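Local coordinates for DNA/RNA-binding protein Alba (Thermoplasma volcanium, PDB 4Z9E) that probably binds double-stranded DNA tightly but without sequence specificity and takes part in compacting it, as a member of the histone-like Alba family, at residues A[12-17]-A[41-46]; A[33-38]-A[82-87]. All coordinates share one frame; numbering follows the deposited sequence.

Interaction 1. Residues A[12-17]-A[41-46]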
loop_
_atom_site.group_PDB
_atom_site.type_symbol
_atom_site.label_atom_id
_atom_site.label_comp_id
_atom_site.label_asym_id
_atom_site.label_seq_id
_atom_site.Cartn_x
_atom_site.Cartn_y
_atom_site.Cartn_z
ATOM N N LYS A 12 -3.247 -10.607 -14.045
ATOM C CA LYS A 12 -4.645 -10.748 -14.504
ATOM C C LYS A 12 -5.519 -9.498 -14.229
ATOM O O LYS A 12 -5.176 -8.667 -13.389
ATOM C CB LYS A 12 -5.287 -11.961 -13.838
ATOM C CG LYS A 12 -4.637 -13.279 -14.205
ATOM C CD LYS A 12 -5.297 -14.417 -13.452
ATOM C CE LYS A 12 -4.618 -15.737 -13.786
ATOM N NZ LYS A 12 -5.365 -16.851 -13.149
ATOM N N PRO A 13 -6.632 -9.336 -14.963
ATOM C CA PRO A 13 -7.513 -8.221 -14.622
ATOM C C PRO A 13 -8.020 -8.262 -13.189
ATOM O O PRO A 13 -8.266 -9.334 -12.632
ATOM C CB PRO A 13 -8.651 -8.380 -15.629
ATOM C CG PRO A 13 -7.925 -8.842 -16.857
ATOM C CD PRO A 13 -6.949 -9.860 -16.308
ATOM N N THR A 14 -8.145 -7.073 -12.617
ATOM C CA THR A 14 -8.401 -6.886 -11.205
ATOM C C THR A 14 -9.585 -7.719 -10.685
ATOM O O THR A 14 -9.522 -8.285 -9.564
ATOM C CB THR A 14 -8.582 -5.368 -10.943
ATOM O OG1 THR A 14 -7.370 -4.716 -11.321
ATOM C CG2 THR A 14 -8.845 -5.047 -9.487
ATOM N N MET A 15 -10.638 -7.816 -11.501
ATOM C CA MET A 15 -11.872 -8.463 -11.071
ATOM C C MET A 15 -11.688 -9.959 -10.833
ATOM O O MET A 15 -12.376 -10.523 -9.996
ATOM C CB MET A 15 -13.001 -8.197 -12.044
ATOM C CG MET A 15 -13.441 -6.733 -12.078
ATOM S SD MET A 15 -14.005 -6.125 -10.483
ATOM C CE MET A 15 -15.117 -4.817 -10.994
ATOM N N ASN A 16 -10.747 -10.590 -11.535
ATOM C CA ASN A 16 -10.372 -11.977 -11.204
ATOM C C ASN A 16 -10.036 -12.140 -9.748
ATOM O O ASN A 16 -10.485 -13.082 -9.093
ATOM C CB ASN A 16 -9.186 -12.472 -12.043
ATOM C CG ASN A 16 -9.567 -12.688 -13.467
ATOM O OD1 ASN A 16 -10.085 -13.748 -13.817
ATOM N ND2 ASN A 16 -9.410 -11.661 -14.281
ATOM N N TYR A 17 -9.249 -11.198 -9.238
ATOM C CA TYR A 17 -8.807 -11.284 -7.866
ATOM C C TYR A 17 -9.942 -10.961 -6.917
ATOM O O TYR A 17 -10.047 -11.560 -5.852
ATOM C CB TYR A 17 -7.572 -10.423 -7.660
ATOM C CG TYR A 17 -6.420 -10.836 -8.565
ATOM C CD1 TYR A 17 -5.763 -12.059 -8.386
ATOM C CD2 TYR A 17 -5.994 -10.011 -9.601
ATOM C CE1 TYR A 17 -4.716 -12.443 -9.231
ATOM C CE2 TYR A 17 -4.947 -10.382 -10.446
ATOM C CZ TYR A 17 -4.307 -11.586 -10.255
ATOM O OH TYR A 17 -3.257 -11.914 -11.100
ATOM N N ILE A 41 1.354 -3.591 -5.944
ATOM C CA ILE A 41 0.836 -3.086 -4.667
ATOM C C ILE A 41 -0.376 -2.146 -4.866
ATOM O O ILE A 41 -1.340 -2.194 -4.088
ATOM C CB ILE A 41 1.960 -2.422 -3.847
ATOM C CG1 ILE A 41 2.944 -3.500 -3.370
ATOM C CG2 ILE A 41 1.418 -1.616 -2.672
ATOM C CD1 ILE A 41 4.189 -2.948 -2.714
ATOM N N SER A 42 -0.349 -1.327 -5.918
ATOM C CA SER A 42 -1.505 -0.521 -6.287
ATOM C C SER A 42 -2.734 -1.374 -6.561
ATOM O O SER A 42 -3.845 -1.074 -6.115
ATOM C CB SER A 42 -1.174 0.293 -7.533
ATOM O OG SER A 42 -0.470 1.447 -7.160
ATOM N N LYS A 43 -2.536 -2.413 -7.351
ATOM C CA LYS A 43 -3.631 -3.272 -7.729
ATOM C C LYS A 43 -4.182 -4.064 -6.528
ATOM O O LYS A 43 -5.386 -4.265 -6.425
ATOM C CB LYS A 43 -3.187 -4.193 -8.861
ATOM C CG LYS A 43 -4.290 -5.067 -9.426
ATOM C CD LYS A 43 -3.751 -6.151 -10.348
ATOM C CE LYS A 43 -3.624 -5.671 -11.769
ATOM N NZ LYS A 43 -3.381 -6.856 -12.636
ATOM N N ALA A 44 -3.319 -4.512 -5.622
ATOM C CA ALA A 44 -3.796 -5.206 -4.430
ATOM C C ALA A 44 -4.729 -4.311 -3.613
ATOM O O ALA A 44 -5.736 -4.777 -3.093
ATOM C CB ALA A 44 -2.636 -5.704 -3.574
ATOM N N VAL A 45 -4.370 -3.044 -3.463
ATOM C CA VAL A 45 -5.224 -2.071 -2.762
ATOM C C VAL A 45 -6.566 -1.924 -3.470
ATOM O O VAL A 45 -7.603 -2.019 -2.821
ATOM C CB VAL A 45 -4.549 -0.689 -2.581
ATOM C CG1 VAL A 45 -5.499 0.289 -1.891
ATOM C CG2 VAL A 45 -3.289 -0.822 -1.726
ATOM N N ASP A 46 -6.546 -1.725 -4.788
ATOM C CA ASP A 46 -7.772 -1.779 -5.605
ATOM C C ASP A 46 -8.647 -3.014 -5.330
ATOM O O ASP A 46 -9.870 -2.877 -5.108
ATOM C CB ASP A 46 -7.467 -1.726 -7.118
ATOM C CG ASP A 46 -6.817 -0.411 -7.575
ATOM O OD1 ASP A 46 -6.832 0.626 -6.848
ATOM O OD2 ASP A 46 -6.280 -0.421 -8.711
#
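Lys43 runs its side chain past Thr14 to reach the carbonyl oxygen of Lys12, and it makes the largest share of the contact, with Thr14 next. Thr14 OG1 sits 3.6 Å from Lys43 CG and 3.9 Å from Lys43 CE, the two side chains passing one another while pointing opposite ways, so the methylenes run alongside the hydroxyl. A bend at chi3 (-88°) turns CE away from the line of the preceding chain, and beyond it Lys43 NZ donates to Lys12 O over 2.7 Å. The bond is moderately bent at the acceptor (C=O...N 147°), with the donor tilted 29° from the carbonyl plane. Gly10 O takes a second hydrogen bond from the same nitrogen; two backbone carbonyls of the turn before helix 14-25 thus grip one ammonium group, whose charge they would probably help to stabilise.

Tyr17 meets the same lysine obliquely, its CE2 lying 4.4 Å from Lys43 CD. The ring is also tied into the turn: Lys12 N donates to Tyr17 OH at 3.2 Å. Further along helix 41-55, Thr14 CG2 approaches Asp46 CB at 4.3 Å. Within 12-17, Asn16 ND2 donates to Pro13 O at 3.1 Å, and the backbone N of Asn16 comes to that oxygen from the same face of its plane, so the helix start is held by both.

Only 191 Å² is buried, mostly by Lys43 and Thr14, which marks a small surface contact. Lys11, a predicted acetylation site unmodified here, lies in the same loop. The arrangement belongs to the Alba fold, in which the two helices 14-25 and 41-55 pack against each other beside the sheet, here with a lysine from one pinning the turn that leads into the other.

Interaction 2. Residues A[33-38]-A[82-87]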
loop_
_atom_site.group_PDB
_atom_site.type_symbol
_atom_site.label_atom_id
_atom_site.label_comp_id
_atom_site.label_asym_id
_atom_site.label_seq_id
_atom_site.Cartn_x
_atom_site.Cartn_y
_atom_site.Cartn_z
ATOM N N ILE A 33 -6.148 -13.253 2.923
ATOM C CA ILE A 33 -4.904 -12.534 2.776
ATOM C C ILE A 33 -4.686 -12.175 1.316
ATOM O O ILE A 33 -4.602 -13.052 0.452
ATOM C CB ILE A 33 -3.699 -13.422 3.156
ATOM C CG1 ILE A 33 -3.845 -14.036 4.565
ATOM C CG2 ILE A 33 -2.386 -12.672 2.930
ATOM C CD1 ILE A 33 -3.501 -13.121 5.723
ATOM N N ILE A 34 -4.532 -10.891 1.044
ATOM C CA ILE A 34 -4.133 -10.455 -0.279
ATOM C C ILE A 34 -2.672 -10.005 -0.213
ATOM O O ILE A 34 -2.296 -9.232 0.675
ATOM C CB ILE A 34 -5.019 -9.288 -0.751
ATOM C CG1 ILE A 34 -6.490 -9.713 -0.749
ATOM C CG2 ILE A 34 -4.571 -8.800 -2.118
ATOM C CD1 ILE A 34 -7.463 -8.562 -0.590
ATOM N N LYS A 35 -1.868 -10.459 -1.166
ATOM C CA LYS A 35 -0.427 -10.226 -1.162
ATOM C C LYS A 35 0.046 -9.762 -2.529
ATOM O O LYS A 35 -0.343 -10.328 -3.533
ATOM C CB LYS A 35 0.311 -11.513 -0.752
ATOM C CG LYS A 35 1.826 -11.382 -0.638
ATOM C CD LYS A 35 2.297 -10.936 0.755
ATOM C CE LYS A 35 3.503 -9.984 0.692
ATOM N NZ LYS A 35 4.579 -10.409 -0.257
ATOM N N ALA A 36 0.885 -8.725 -2.566
ATOM C CA ALA A 36 1.464 -8.235 -3.807
ATOM C C ALA A 36 2.837 -7.591 -3.584
ATOM O O ALA A 36 3.154 -7.173 -2.474
ATOM C CB ALA A 36 0.523 -7.221 -4.458
ATOM N N ARG A 37 3.610 -7.457 -4.661
ATOM C CA ARG A 37 4.956 -6.915 -4.638
ATOM C C ARG A 37 5.125 -5.885 -5.749
ATOM O O ARG A 37 4.546 -6.020 -6.834
ATOM C CB ARG A 37 5.985 -8.019 -4.922
ATOM C CG ARG A 37 5.995 -9.213 -3.996
ATOM C CD ARG A 37 7.360 -9.870 -4.129
ATOM N NE ARG A 37 7.297 -11.316 -4.265
ATOM C CZ ARG A 37 6.983 -11.950 -5.394
ATOM N NH1 ARG A 37 6.682 -11.260 -6.490
ATOM N NH2 ARG A 37 6.960 -13.280 -5.429
ATOM N N GLY A 38 5.972 -4.888 -5.493
ATOM C CA GLY A 38 6.345 -3.916 -6.505
ATOM C C GLY A 38 5.182 -3.075 -7.008
ATOM O O GLY A 38 4.382 -2.583 -6.232
ATOM N N SER A 82 6.565 -4.981 -0.489
ATOM C CA SER A 82 5.478 -5.927 -0.495
ATOM C C SER A 82 4.370 -5.507 0.484
ATOM O O SER A 82 4.627 -4.809 1.485
ATOM C CB SER A 82 5.999 -7.334 -0.187
ATOM O OG SER A 82 5.817 -7.638 1.174
ATOM N N ILE A 83 3.143 -5.921 0.187
ATOM C CA ILE A 83 2.014 -5.646 1.067
ATOM C C ILE A 83 1.277 -6.949 1.285
ATOM O O ILE A 83 1.226 -7.803 0.402
ATOM C CB ILE A 83 1.086 -4.531 0.537
ATOM C CG1 ILE A 83 0.037 -4.145 1.579
ATOM C CG2 ILE A 83 0.387 -4.976 -0.724
ATOM C CD1 ILE A 83 -0.772 -2.904 1.232
ATOM N N GLU A 84 0.755 -7.093 2.496
ATOM C CA GLU A 84 -0.098 -8.190 2.866
ATOM C C GLU A 84 -1.293 -7.524 3.527
ATOM O O GLU A 84 -1.127 -6.798 4.518
ATOM C CB GLU A 84 0.642 -9.107 3.833
ATOM C CG GLU A 84 -0.156 -10.252 4.425
ATOM C CD GLU A 84 0.620 -11.009 5.510
ATOM O OE1 GLU A 84 1.828 -11.306 5.304
ATOM O OE2 GLU A 84 0.026 -11.311 6.576
ATOM N N ILE A 85 -2.477 -7.726 2.938
ATOM C CA ILE A 85 -3.751 -7.187 3.458
ATOM C C ILE A 85 -4.660 -8.329 3.926
ATOM O O ILE A 85 -5.010 -9.231 3.142
ATOM C CB ILE A 85 -4.513 -6.345 2.401
ATOM C CG1 ILE A 85 -3.623 -5.271 1.788
ATOM C CG2 ILE A 85 -5.736 -5.676 3.002
ATOM C CD1 ILE A 85 -4.140 -4.747 0.461
ATOM N N THR A 86 -5.040 -8.281 5.200
ATOM C CA THR A 86 -5.930 -9.275 5.794
ATOM C C THR A 86 -7.349 -8.735 5.895
ATOM O O THR A 86 -7.568 -7.724 6.540
ATOM C CB THR A 86 -5.461 -9.678 7.216
ATOM O OG1 THR A 86 -4.124 -10.156 7.138
ATOM C CG2 THR A 86 -6.337 -10.771 7.814
ATOM N N LEU A 87 -8.305 -9.439 5.298
ATOM C CA LEU A 87 -9.713 -9.091 5.444
ATOM C C LEU A 87 -10.496 -10.102 6.281
ATOM O O LEU A 87 -10.158 -11.305 6.308
ATOM C CB LEU A 87 -10.346 -8.991 4.062
ATOM C CG LEU A 87 -9.745 -8.001 3.059
ATOM C CD1 LEU A 87 -10.461 -8.103 1.715
ATOM C CD2 LEU A 87 -9.843 -6.580 3.602
#
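Ile34 and Ile85 exchange two backbone hydrogen bonds, each 2.7 Å from N to O with an N-H...O angle of 172°. Ala36 and Ile83 form the next hydrogen-bonded pair, Ala36 N to Ile83 O 3.1 Å and Ile83 N to Ala36 O 2.9 Å. Between them Lys35 faces Glu84 as a non-hydrogen-bonded pair, and the strands run antiparallel at 167°.

Apolar packing gathers on the face of Ile34, Ala36, Ile83 and Ile85, toward helix 41-55: Ile34 CD1 meets Leu87 CD1 at 3.8 Å.

Mixed contacts line the other face. Ile33 CG2 touches Glu84 CG at 3.6 Å, while Ile33 CD1 lies 3.3 Å from Thr86 OG1. Lys35, bent from chi2 onward, brings CD within 3.9 Å of Glu84 CB, sets CE 3.3 Å from Ser82 OG and sends NZ to a salt bridge with Glu69. An alanine here would probably leave Glu69 without that mate and open a gap beside Glu84 and Ser82.

The chemistry thus divides by face: an apolar side packed against helix 41-55, with Leu66 of the second subunit on Ile85, and a side where the aliphatic stem of Lys35 carries its charge to Glu69 of strand 60-69.

From the N terminus, the chain leaves strand 6-8, makes the turn and helix start at 12-17, and returns along strand 31-37, which supplies residues 33-38 to interaction 2 before helix 41-55 supplies 41-46 to interaction 1. Interaction 1 closes a loop of 23 intervening residues; interaction 2 closes one of 43, through helix 41-55 and strand 60-69 to strand 80-88. Their segments alternate, so the two loops cross instead of nesting. With centres about 11 Å apart they touch where helix 41-55 lies on the sheet: Ala44 CB is 3.6 Å from Ala36 CB. Helix pair and sheet are thereby joined, and both contacts border the second subunit.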